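WbbM protein (Klebsiella pneumoniae, PDB 6U4B) is a trimeric, bifunctional glycosyltransferase that polymerises O-antigen, probably using two distinct transferase domains, one of which binds magnesium. Local coordinates at residues D96-H102 with N214-K220; N27-I31 with I143-V147; H85-W89 with Y226-F231. All coordinates share one frame; numbering follows the deposited sequence.

Contact 1: D96-H102 with N214-K220; sequences DYVGFMH and NMFVMRK
K220 N donates to D96 O at 2.8 Å. This fastens the start of strand 97-102 to the first turn of helix 220-240, for which R219 is the N-cap. The Y97 ring, with CG beside its own backbone N (chi1 -76°), reaches obliquely toward R219 on the neighbouring strand, Y97 CZ and OH nearing R219 CD and NH2. Ring and guanidinium planes are 47° apart. Both polar ends have firmer partners outside the pair: Y97 OH bonds to I150 O, and R219 NH1 forms a salt bridge with D151. V98 and M218 are a hydrogen-bonded antiparallel pair, with N to O distances of 2.9 Å (V98 N to M218 O) and 3.0 Å (M218 N to V98 O). The two strands belong to the mixed sheet of the DUF4422 region: 97-102 has the parallel strand 29-35 on its other edge, and 216-219 pairs antiparallel with 152-159 on its other edge. G99 faces V217 in a non-hydrogen-bonded pair whose CA atoms are only 3.9 Å apart, and V217 CG2 packs against G99 CA, where glycine carries no side chain. F100 and F216 form the next hydrogen-bonded pair. On the face toward helix 82-91, the edge of the F100 ring turns to the face of F216 in an offset edge-to-face pair, planes at 69°, with F100 CD1 3.7 Å from F216 CZ. Beyond them the M101 and M215 side chains pass at an angle, M101 CG 3.8 Å from M215 CG. Last comes H102, whose imidazole brings CE1 within 3.1 Å of N214 OD1, which lies near the ring plane at its edge. M215 SD approaches H102 CD2 obliquely, and H102 ND1 is hydrogen-bonded to E81.

Contact 2: N27-I31 with I143-V147; sequences NSVKI and IQRCV
V29 and I143 meet at the apolar centre, where V29 CG1 lies 3.7 Å from I143 CG2. The chi1 torsion of V29 turns CG1 away from the backbone N, toward I143, which leaves CG2, the other branch, for V147 and Q144. Next to this pair I31 and I143 reach for each other tip to tip, I31 CD1 to I143 CD1 at 4.1 Å. Through its other branch, V29 CG2 meets V147 CG2 at the same separation of 4.1 Å. Helix 140-146 thus lays its last turn, and V147 just after it, over strand 29-35: an α/β arrangement in which V29 and I31 present a hydrophobic face. The covering continues onto the neighbouring strand 97-102 through V147 and Y97, and farther across the sheet to L153 of strand 152-159, which both V147 and C146 touch. Outward, Q144 supplies the polar edge. Its chain bends at chi2 (-108°), which carries the amide back over V29, Q144 NE2 coming within 3.4 Å of V29 CG2. From there Q144 NE2 donates a weak hydrogen bond to N27 O, at 2.6 Å but bent (N-H...O 148°), while Q144 OE1 lies against N27 CB at 3.4 Å. The N27 and Q144 side chains run past each other in opposite directions with amide planes 63° apart. N27 ND2 lies 3.8 Å from V147 CG2, at the exposed edge where the modelled chain begins.

Contact 3: H85-W89 with Y226-F231; sequences HYWVW and YSEWLF
H85 plugs into helix 220-240 as a knob among Y226, S227, L230 and F231, at the heart of the tight part of the contact. With CG opposite the backbone N (chi1 180°), its imidazole extends to the S227 hydroxyl, and H85 NE2 donates a nearly straight hydrogen bond (164°) to S227 OG at 2.8 Å, in the imidazole plane; S227 OG also bonds to F223 O, so one hydroxyl links ring and helix backbone. F231 turns its edge to the H85 face, F231 CE2 standing 3.8 Å above the plane over its centre, while Y86 in turn directs its edge at the face of F231. The axes of segments 85-89 and 226-231 pass 11.0 Å apart at a crossing angle of -131°, a wide spacing filled by an aromatic cluster of H85, Y86, W89, Y226 and F231. W89 is packed as closely: its five-membered ring lies over S227 CB, a CH-pi contact 3.5 Å from the centroid and almost on the ring normal. Its six-membered ring runs near parallel to F231 but is slid aside, with W89 CZ3 3.5 Å from F231 CD2. Toward solvent the fit relaxes at exposed E228, which lays its CG 3.8 Å from W89 CZ2, with its backbone N over the same indole.

Contact 1 is the middle of the three: its centre lies about 10 Å from that of contact 2 and 12 Å from that of contact 3, while contacts 2 and 3 are about 20 Å apart between centres. Strands 29-35 and 97-102 are parallel neighbours, so contacts 1 and 2 share one sheet, with helix 140-146 on one face and helices 82-91 and 220-240 on the other. F100 rests on H85 and V88, joining contact 1 to contact 3. Along the chain the segments run 27-31, 85-89, 96-102, 143-147, 214-220, 226-231; contact 2 interleaves with both others. Together they build a layered α/β core in the N-terminal half, away from the annotated magnesium sites.

Contact 1: D96-H102 with N214-K220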
loop_
_atom_site.group_PDB
_atom_site.type_symbol
_atom_site.label_atom_id
_atom_site.label_comp_id
_atom_site.label_asym_id
_atom_site.label_seq_id
_atom_site.Cartn_x
_atom_site.Cartn_y
_atom_site.Cartn_z
ATOM N N ASP A 96 -32.419 -36.677 27.109
ATOM C CA ASP A 96 -33.575 -37.563 27.016
ATOM C C ASP A 96 -34.793 -36.837 26.459
ATOM O O ASP A 96 -35.653 -37.461 25.827
ATOM C CB ASP A 96 -33.894 -38.163 28.386
ATOM C CG ASP A 96 -32.760 -39.010 28.929
ATOM O OD1 ASP A 96 -32.075 -39.677 28.127
ATOM O OD2 ASP A 96 -32.551 -39.008 30.160
ATOM N N TYR A 97 -34.882 -35.526 26.678
ATOM C CA TYR A 97 -35.946 -34.701 26.127
ATOM C C TYR A 97 -35.325 -33.477 25.471
ATOM O O TYR A 97 -34.465 -32.824 26.067
ATOM C CB TYR A 97 -36.944 -34.278 27.211
ATOM C CG TYR A 97 -37.886 -35.379 27.639
ATOM C CD1 TYR A 97 -39.186 -35.432 27.154
ATOM C CD2 TYR A 97 -37.473 -36.369 28.520
ATOM C CE1 TYR A 97 -40.053 -36.440 27.540
ATOM C CE2 TYR A 97 -38.332 -37.381 28.912
ATOM C CZ TYR A 97 -39.620 -37.412 28.418
ATOM O OH TYR A 97 -40.480 -38.416 28.803
ATOM N N VAL A 98 -35.758 -33.175 24.249
ATOM C CA VAL A 98 -35.252 -32.042 23.480
ATOM C C VAL A 98 -36.419 -31.110 23.187
ATOM O O VAL A 98 -37.480 -31.557 22.739
ATOM C CB VAL A 98 -34.570 -32.500 22.176
ATOM C CG1 VAL A 98 -34.102 -31.302 21.365
ATOM C CG2 VAL A 98 -33.402 -33.425 22.484
ATOM N N GLY A 99 -36.217 -29.812 23.435
ATOM C CA GLY A 99 -37.291 -28.850 23.315
ATOM C C GLY A 99 -36.821 -27.546 22.701
ATOM O O GLY A 99 -35.625 -27.267 22.609
ATOM N N PHE A 100 -37.801 -26.749 22.280
ATOM C CA PHE A 100 -37.547 -25.463 21.648
ATOM C C PHE A 100 -38.633 -24.480 22.053
ATOM O O PHE A 100 -39.822 -24.811 22.022
ATOM C CB PHE A 100 -37.501 -25.578 20.118
ATOM C CG PHE A 100 -36.467 -26.540 19.617
ATOM C CD1 PHE A 100 -36.786 -27.868 19.409
ATOM C CD2 PHE A 100 -35.176 -26.117 19.355
ATOM C CE1 PHE A 100 -35.836 -28.759 18.949
ATOM C CE2 PHE A 100 -34.220 -26.999 18.895
ATOM C CZ PHE A 100 -34.550 -28.324 18.691
ATOM N N MET A 101 -38.215 -23.276 22.434
ATOM C CA MET A 101 -39.128 -22.196 22.780
ATOM C C MET A 101 -38.629 -20.911 22.137
ATOM O O MET A 101 -37.477 -20.815 21.707
ATOM C CB MET A 101 -39.250 -22.026 24.303
ATOM C CG MET A 101 -39.748 -23.270 25.030
ATOM S SD MET A 101 -40.116 -23.038 26.788
ATOM C CE MET A 101 -38.493 -22.665 27.446
ATOM N N HIS A 102 -39.518 -19.926 22.051
ATOM C CA HIS A 102 -39.136 -18.612 21.557
ATOM C C HIS A 102 -38.397 -17.844 22.654
ATOM O O HIS A 102 -38.260 -18.310 23.787
ATOM C CB HIS A 102 -40.364 -17.850 21.069
ATOM C CG HIS A 102 -41.187 -18.609 20.077
ATOM N ND1 HIS A 102 -40.743 -18.885 18.801
ATOM C CD2 HIS A 102 -42.420 -19.162 20.174
ATOM C CE1 HIS A 102 -41.669 -19.572 18.154
ATOM N NE2 HIS A 102 -42.697 -19.752 18.965
ATOM N N ASN A 214 -44.002 -23.836 16.586
ATOM C CA ASN A 214 -42.760 -24.595 16.528
ATOM C C ASN A 214 -42.175 -24.767 17.925
ATOM O O ASN A 214 -40.981 -25.041 18.075
ATOM C CB ASN A 214 -41.755 -23.917 15.595
ATOM C CG ASN A 214 -41.694 -22.418 15.803
ATOM O OD1 ASN A 214 -42.669 -21.799 16.226
ATOM N ND2 ASN A 214 -40.549 -21.825 15.505
ATOM N N MET A 215 -43.007 -24.598 18.946
ATOM C CA MET A 215 -42.593 -24.655 20.339
ATOM C C MET A 215 -43.068 -25.979 20.927
ATOM O O MET A 215 -44.275 -26.233 20.996
ATOM C CB MET A 215 -43.173 -23.468 21.106
ATOM C CG MET A 215 -42.588 -23.232 22.483
ATOM S SD MET A 215 -42.931 -21.556 23.057
ATOM C CE MET A 215 -44.721 -21.533 23.004
ATOM N N PHE A 216 -42.124 -26.824 21.332
ATOM C CA PHE A 216 -42.477 -28.142 21.842
ATOM C C PHE A 216 -41.333 -28.681 22.687
ATOM O O PHE A 216 -40.212 -28.171 22.652
ATOM C CB PHE A 216 -42.801 -29.122 20.703
ATOM C CG PHE A 216 -41.681 -29.296 19.705
ATOM C CD1 PHE A 216 -41.704 -28.627 18.492
ATOM C CD2 PHE A 216 -40.609 -30.134 19.978
ATOM C CE1 PHE A 216 -40.679 -28.789 17.572
ATOM C CE2 PHE A 216 -39.583 -30.299 19.066
ATOM C CZ PHE A 216 -39.618 -29.627 17.860
ATOM N N VAL A 217 -41.646 -29.723 23.453
ATOM C CA VAL A 217 -40.660 -30.582 24.096
ATOM C C VAL A 217 -41.063 -32.018 23.794
ATOM O O VAL A 217 -42.208 -32.407 24.047
ATOM C CB VAL A 217 -40.584 -30.357 25.620
ATOM C CG1 VAL A 217 -39.407 -31.126 26.210
ATOM C CG2 VAL A 217 -40.485 -28.874 25.953
ATOM N N MET A 218 -40.140 -32.803 23.243
ATOM C CA MET A 218 -40.458 -34.185 22.915
ATOM C C MET A 218 -39.291 -35.093 23.273
ATOM O O MET A 218 -38.166 -34.641 23.505
ATOM C CB MET A 218 -40.833 -34.350 21.438
ATOM C CG MET A 218 -39.737 -33.993 20.465
ATOM S SD MET A 218 -40.251 -34.296 18.764
ATOM C CE MET A 218 -41.625 -33.160 18.610
ATOM N N ARG A 219 -39.588 -36.390 23.319
ATOM C CA ARG A 219 -38.608 -37.392 23.700
ATOM C C ARG A 219 -37.490 -37.477 22.667
ATOM O O ARG A 219 -37.689 -37.216 21.476
ATOM C CB ARG A 219 -39.284 -38.756 23.863
ATOM C CG ARG A 219 -38.406 -39.815 24.511
ATOM C CD ARG A 219 -38.942 -40.227 25.869
ATOM N NE ARG A 219 -40.121 -41.082 25.755
ATOM C CZ ARG A 219 -40.752 -41.624 26.791
ATOM N NH1 ARG A 219 -41.815 -42.393 26.594
ATOM N NH2 ARG A 219 -40.323 -41.399 28.026
ATOM N N LYS A 220 -36.302 -37.851 23.149
ATOM C CA LYS A 220 -35.104 -37.894 22.316
ATOM C C LYS A 220 -35.317 -38.721 21.051
ATOM O O LYS A 220 -34.938 -38.306 19.950
ATOM C CB LYS A 220 -33.938 -38.451 23.134
ATOM C CG LYS A 220 -32.691 -38.804 22.343
ATOM C CD LYS A 220 -31.687 -39.498 23.253
ATOM C CE LYS A 220 -30.560 -40.152 22.472
ATOM N NZ LYS A 220 -29.725 -41.023 23.348
#

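Contact 2: N27-I31 with I143-V147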
loop_
_atom_site.group_PDB
_atom_site.type_symbol
_atom_site.label_atom_id
_atom_site.label_comp_id
_atom_site.label_asym_id
_atom_site.label_seq_id
_atom_site.Cartn_x
_atom_site.Cartn_y
_atom_site.Cartn_z
ATOM N N ASN A 27 -33.038 -38.922 33.842
ATOM C CA ASN A 27 -33.919 -38.025 33.102
ATOM C C ASN A 27 -33.208 -36.710 32.779
ATOM O O ASN A 27 -32.812 -35.975 33.684
ATOM C CB ASN A 27 -35.194 -37.749 33.900
ATOM C CG ASN A 27 -36.420 -37.618 33.015
ATOM O OD1 ASN A 27 -36.531 -38.285 31.986
ATOM N ND2 ASN A 27 -37.347 -36.753 33.410
ATOM N N SER A 28 -33.061 -36.415 31.488
ATOM C CA SER A 28 -32.334 -35.243 31.021
ATOM C C SER A 28 -33.219 -34.394 30.122
ATOM O O SER A 28 -33.956 -34.918 29.279
ATOM C CB SER A 28 -31.066 -35.645 30.263
ATOM O OG SER A 28 -30.239 -36.493 31.047
ATOM N N VAL A 29 -33.137 -33.077 30.300
ATOM C CA VAL A 29 -33.921 -32.126 29.524
ATOM C C VAL A 29 -32.994 -31.033 29.014
ATOM O O VAL A 29 -32.178 -30.500 29.774
ATOM C CB VAL A 29 -35.070 -31.518 30.354
ATOM C CG1 VAL A 29 -35.930 -30.623 29.484
ATOM C CG2 VAL A 29 -35.906 -32.622 30.994
ATOM N N LYS A 30 -33.112 -30.712 27.728
ATOM C CA LYS A 30 -32.406 -29.586 27.128
ATOM C C LYS A 30 -33.376 -28.871 26.203
ATOM O O LYS A 30 -33.847 -29.458 25.223
ATOM C CB LYS A 30 -31.159 -30.044 26.364
ATOM C CG LYS A 30 -30.011 -30.465 27.267
ATOM C CD LYS A 30 -28.864 -31.068 26.474
ATOM C CE LYS A 30 -27.627 -30.186 26.530
ATOM N NZ LYS A 30 -26.446 -30.870 25.934
ATOM N N ILE A 31 -33.688 -27.620 26.522
ATOM C CA ILE A 31 -34.615 -26.809 25.742
ATOM C C ILE A 31 -33.862 -25.594 25.224
ATOM O O ILE A 31 -33.118 -24.952 25.976
ATOM C CB ILE A 31 -35.836 -26.384 26.575
ATOM C CG1 ILE A 31 -36.520 -27.611 27.182
ATOM C CG2 ILE A 31 -36.819 -25.599 25.719
ATOM C CD1 ILE A 31 -37.600 -27.271 28.180
ATOM N N ILE A 143 -39.679 -28.536 35.314
ATOM C CA ILE A 143 -39.713 -29.066 33.956
ATOM C C ILE A 143 -39.532 -30.579 33.962
ATOM O O ILE A 143 -40.130 -31.287 33.140
ATOM C CB ILE A 143 -38.655 -28.356 33.090
ATOM C CG1 ILE A 143 -39.049 -26.893 32.876
ATOM C CG2 ILE A 143 -38.473 -29.061 31.754
ATOM C CD1 ILE A 143 -38.056 -26.095 32.063
ATOM N N GLN A 144 -38.733 -31.107 34.894
ATOM C CA GLN A 144 -38.506 -32.549 34.945
ATOM C C GLN A 144 -39.762 -33.302 35.369
ATOM O O GLN A 144 -40.090 -34.347 34.792
ATOM C CB GLN A 144 -37.344 -32.865 35.886
ATOM C CG GLN A 144 -35.971 -32.701 35.250
ATOM C CD GLN A 144 -35.288 -34.030 34.996
ATOM O OE1 GLN A 144 -35.295 -34.919 35.849
ATOM N NE2 GLN A 144 -34.696 -34.175 33.815
ATOM N N ARG A 145 -40.478 -32.796 36.377
ATOM C CA ARG A 145 -41.712 -33.454 36.796
ATOM C C ARG A 145 -42.802 -33.330 35.738
ATOM O O ARG A 145 -43.695 -34.181 35.663
ATOM C CB ARG A 145 -42.203 -32.877 38.127
ATOM C CG ARG A 145 -41.372 -33.274 39.342
ATOM C CD ARG A 145 -42.241 -33.361 40.595
ATOM N NE ARG A 145 -41.491 -33.812 41.764
ATOM C CZ ARG A 145 -42.050 -34.202 42.907
ATOM N NH1 ARG A 145 -43.370 -34.205 43.037
ATOM N NH2 ARG A 145 -41.288 -34.596 43.919
ATOM N N CYS A 146 -42.743 -32.290 34.909
ATOM C CA CYS A 146 -43.774 -32.104 33.898
ATOM C C CYS A 146 -43.611 -33.081 32.740
ATOM O O CYS A 146 -44.603 -33.425 32.085
ATOM C CB CYS A 146 -43.744 -30.664 33.393
ATOM S SG CYS A 146 -45.106 -30.194 32.306
ATOM N N VAL A 147 -42.383 -33.540 32.479
ATOM C CA VAL A 147 -42.103 -34.410 31.341
ATOM C C VAL A 147 -42.055 -35.887 31.737
ATOM O O VAL A 147 -41.668 -36.724 30.917
ATOM C CB VAL A 147 -40.799 -34.013 30.633
ATOM C CG1 VAL A 147 -40.818 -32.562 30.212
ATOM C CG2 VAL A 147 -39.605 -34.327 31.526
#

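Contact 3: H85-W89 with Y226-F231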
loop_
_atom_site.group_PDB
_atom_site.type_symbol
_atom_site.label_atom_id
_atom_site.label_comp_id
_atom_site.label_asym_id
_atom_site.label_seq_id
_atom_site.Cartn_x
_atom_site.Cartn_y
_atom_site.Cartn_z
ATOM N N HIS A 85 -33.581 -25.881 15.262
ATOM C CA HIS A 85 -33.910 -27.301 15.221
ATOM C C HIS A 85 -32.842 -28.088 14.469
ATOM O O HIS A 85 -32.305 -29.077 14.981
ATOM C CB HIS A 85 -35.290 -27.477 14.573
ATOM C CG HIS A 85 -35.755 -28.898 14.465
ATOM N ND1 HIS A 85 -37.014 -29.227 14.009
ATOM C CD2 HIS A 85 -35.141 -30.071 14.746
ATOM C CE1 HIS A 85 -37.154 -30.540 14.015
ATOM N NE2 HIS A 85 -36.031 -31.076 14.457
ATOM N N TYR A 86 -32.511 -27.645 13.252
ATOM C CA TYR A 86 -31.519 -28.349 12.443
ATOM C C TYR A 86 -30.171 -28.410 13.151
ATOM O O TYR A 86 -29.526 -29.465 13.191
ATOM C CB TYR A 86 -31.379 -27.668 11.080
ATOM C CG TYR A 86 -30.413 -28.359 10.141
ATOM C CD1 TYR A 86 -29.059 -28.044 10.145
ATOM C CD2 TYR A 86 -30.856 -29.329 9.250
ATOM C CE1 TYR A 86 -28.176 -28.676 9.292
ATOM C CE2 TYR A 86 -29.980 -29.966 8.393
ATOM C CZ TYR A 86 -28.643 -29.636 8.418
ATOM O OH TYR A 86 -27.768 -30.271 7.566
ATOM N N TRP A 87 -29.732 -27.283 13.721
ATOM C CA TRP A 87 -28.408 -27.229 14.337
ATOM C C TRP A 87 -28.312 -28.168 15.533
ATOM O O TRP A 87 -27.298 -28.855 15.709
ATOM C CB TRP A 87 -28.077 -25.796 14.757
ATOM C CG TRP A 87 -26.724 -25.666 15.390
ATOM C CD1 TRP A 87 -25.536 -25.455 14.750
ATOM C CD2 TRP A 87 -26.419 -25.742 16.787
ATOM N NE1 TRP A 87 -24.511 -25.395 15.663
ATOM C CE2 TRP A 87 -25.026 -25.567 16.920
ATOM C CE3 TRP A 87 -27.188 -25.940 17.939
ATOM C CZ2 TRP A 87 -24.387 -25.584 18.159
ATOM C CZ3 TRP A 87 -26.552 -25.957 19.167
ATOM C CH2 TRP A 87 -25.165 -25.780 19.267
ATOM N N VAL A 88 -29.354 -28.210 16.368
ATOM C CA VAL A 88 -29.362 -29.134 17.499
ATOM C C VAL A 88 -29.367 -30.573 17.003
ATOM O O VAL A 88 -28.648 -31.434 17.528
ATOM C CB VAL A 88 -30.568 -28.845 18.413
ATOM C CG1 VAL A 88 -30.672 -29.898 19.503
ATOM C CG2 VAL A 88 -30.460 -27.455 19.021
ATOM N N TRP A 89 -30.171 -30.851 15.973
ATOM C CA TRP A 89 -30.268 -32.196 15.417
ATOM C C TRP A 89 -28.909 -32.714 14.959
ATOM O O TRP A 89 -28.552 -33.866 15.233
ATOM C CB TRP A 89 -31.267 -32.188 14.258
ATOM C CG TRP A 89 -31.344 -33.453 13.457
ATOM C CD1 TRP A 89 -31.208 -34.730 13.916
ATOM C CD2 TRP A 89 -31.582 -33.555 12.048
ATOM N NE1 TRP A 89 -31.346 -35.622 12.879
ATOM C CE2 TRP A 89 -31.576 -34.925 11.722
ATOM C CE3 TRP A 89 -31.798 -32.620 11.031
ATOM C CZ2 TRP A 89 -31.779 -35.383 10.420
ATOM C CZ3 TRP A 89 -31.999 -33.076 9.740
ATOM C CH2 TRP A 89 -31.988 -34.445 9.447
ATOM N N TYR A 226 -38.646 -37.467 14.012
ATOM C CA TYR A 226 -39.324 -36.327 13.404
ATOM C C TYR A 226 -38.350 -35.467 12.605
ATOM O O TYR A 226 -38.707 -34.932 11.548
ATOM C CB TYR A 226 -40.021 -35.500 14.485
ATOM C CG TYR A 226 -40.609 -34.200 13.988
ATOM C CD1 TYR A 226 -40.232 -32.986 14.550
ATOM C CD2 TYR A 226 -41.534 -34.184 12.950
ATOM C CE1 TYR A 226 -40.765 -31.790 14.099
ATOM C CE2 TYR A 226 -42.073 -32.995 12.490
ATOM C CZ TYR A 226 -41.683 -31.801 13.068
ATOM O OH TYR A 226 -42.214 -30.614 12.614
ATOM N N SER A 227 -37.113 -35.328 13.090
ATOM C CA SER A 227 -36.122 -34.528 12.378
ATOM C C SER A 227 -35.781 -35.148 11.027
ATOM O O SER A 227 -35.793 -34.461 9.998
ATOM C CB SER A 227 -34.861 -34.371 13.231
ATOM O OG SER A 227 -35.154 -33.731 14.461
ATOM N N GLU A 228 -35.468 -36.446 11.013
ATOM C CA GLU A 228 -35.168 -37.119 9.752
ATOM C C GLU A 228 -36.352 -37.043 8.798
ATOM O O GLU A 228 -36.175 -36.859 7.589
ATOM C CB GLU A 228 -34.782 -38.576 10.013
ATOM C CG GLU A 228 -33.460 -38.758 10.740
ATOM C CD GLU A 228 -33.238 -40.192 11.188
ATOM O OE1 GLU A 228 -34.209 -40.978 11.174
ATOM O OE2 GLU A 228 -32.093 -40.532 11.555
ATOM N N TRP A 229 -37.567 -37.166 9.333
ATOM C CA TRP A 229 -38.764 -37.116 8.503
ATOM C C TRP A 229 -39.009 -35.708 7.974
ATOM O O TRP A 229 -39.227 -35.516 6.771
ATOM C CB TRP A 229 -39.962 -37.616 9.314
ATOM C CG TRP A 229 -41.287 -37.556 8.611
ATOM C CD1 TRP A 229 -41.833 -38.516 7.808
ATOM C CD2 TRP A 229 -42.245 -36.494 8.676
ATOM N NE1 TRP A 229 -43.067 -38.111 7.358
ATOM C CE2 TRP A 229 -43.344 -36.874 7.879
ATOM C CE3 TRP A 229 -42.279 -35.255 9.327
ATOM C CZ2 TRP A 229 -44.464 -36.059 7.714
ATOM C CZ3 TRP A 229 -43.390 -34.449 9.161
ATOM C CH2 TRP A 229 -44.468 -34.854 8.361
ATOM N N LEU A 230 -38.966 -34.706 8.857
ATOM C CA LEU A 230 -39.299 -33.343 8.453
ATOM C C LEU A 230 -38.320 -32.814 7.411
ATOM O O LEU A 230 -38.728 -32.268 6.380
ATOM C CB LEU A 230 -39.322 -32.421 9.672
ATOM C CG LEU A 230 -39.508 -30.930 9.374
ATOM C CD1 LEU A 230 -40.908 -30.649 8.845
ATOM C CD2 LEU A 230 -39.210 -30.079 10.604
ATOM N N PHE A 231 -37.019 -32.968 7.660
ATOM C CA PHE A 231 -36.038 -32.352 6.777
ATOM C C PHE A 231 -35.827 -33.132 5.488
ATOM O O PHE A 231 -35.361 -32.548 4.506
ATOM C CB PHE A 231 -34.715 -32.153 7.520
ATOM C CG PHE A 231 -34.748 -31.008 8.489
ATOM C CD1 PHE A 231 -34.641 -29.706 8.036
ATOM C CD2 PHE A 231 -34.919 -31.230 9.846
ATOM C CE1 PHE A 231 -34.687 -28.644 8.918
ATOM C CE2 PHE A 231 -34.966 -30.171 10.735
ATOM C CZ PHE A 231 -34.850 -28.876 10.270
#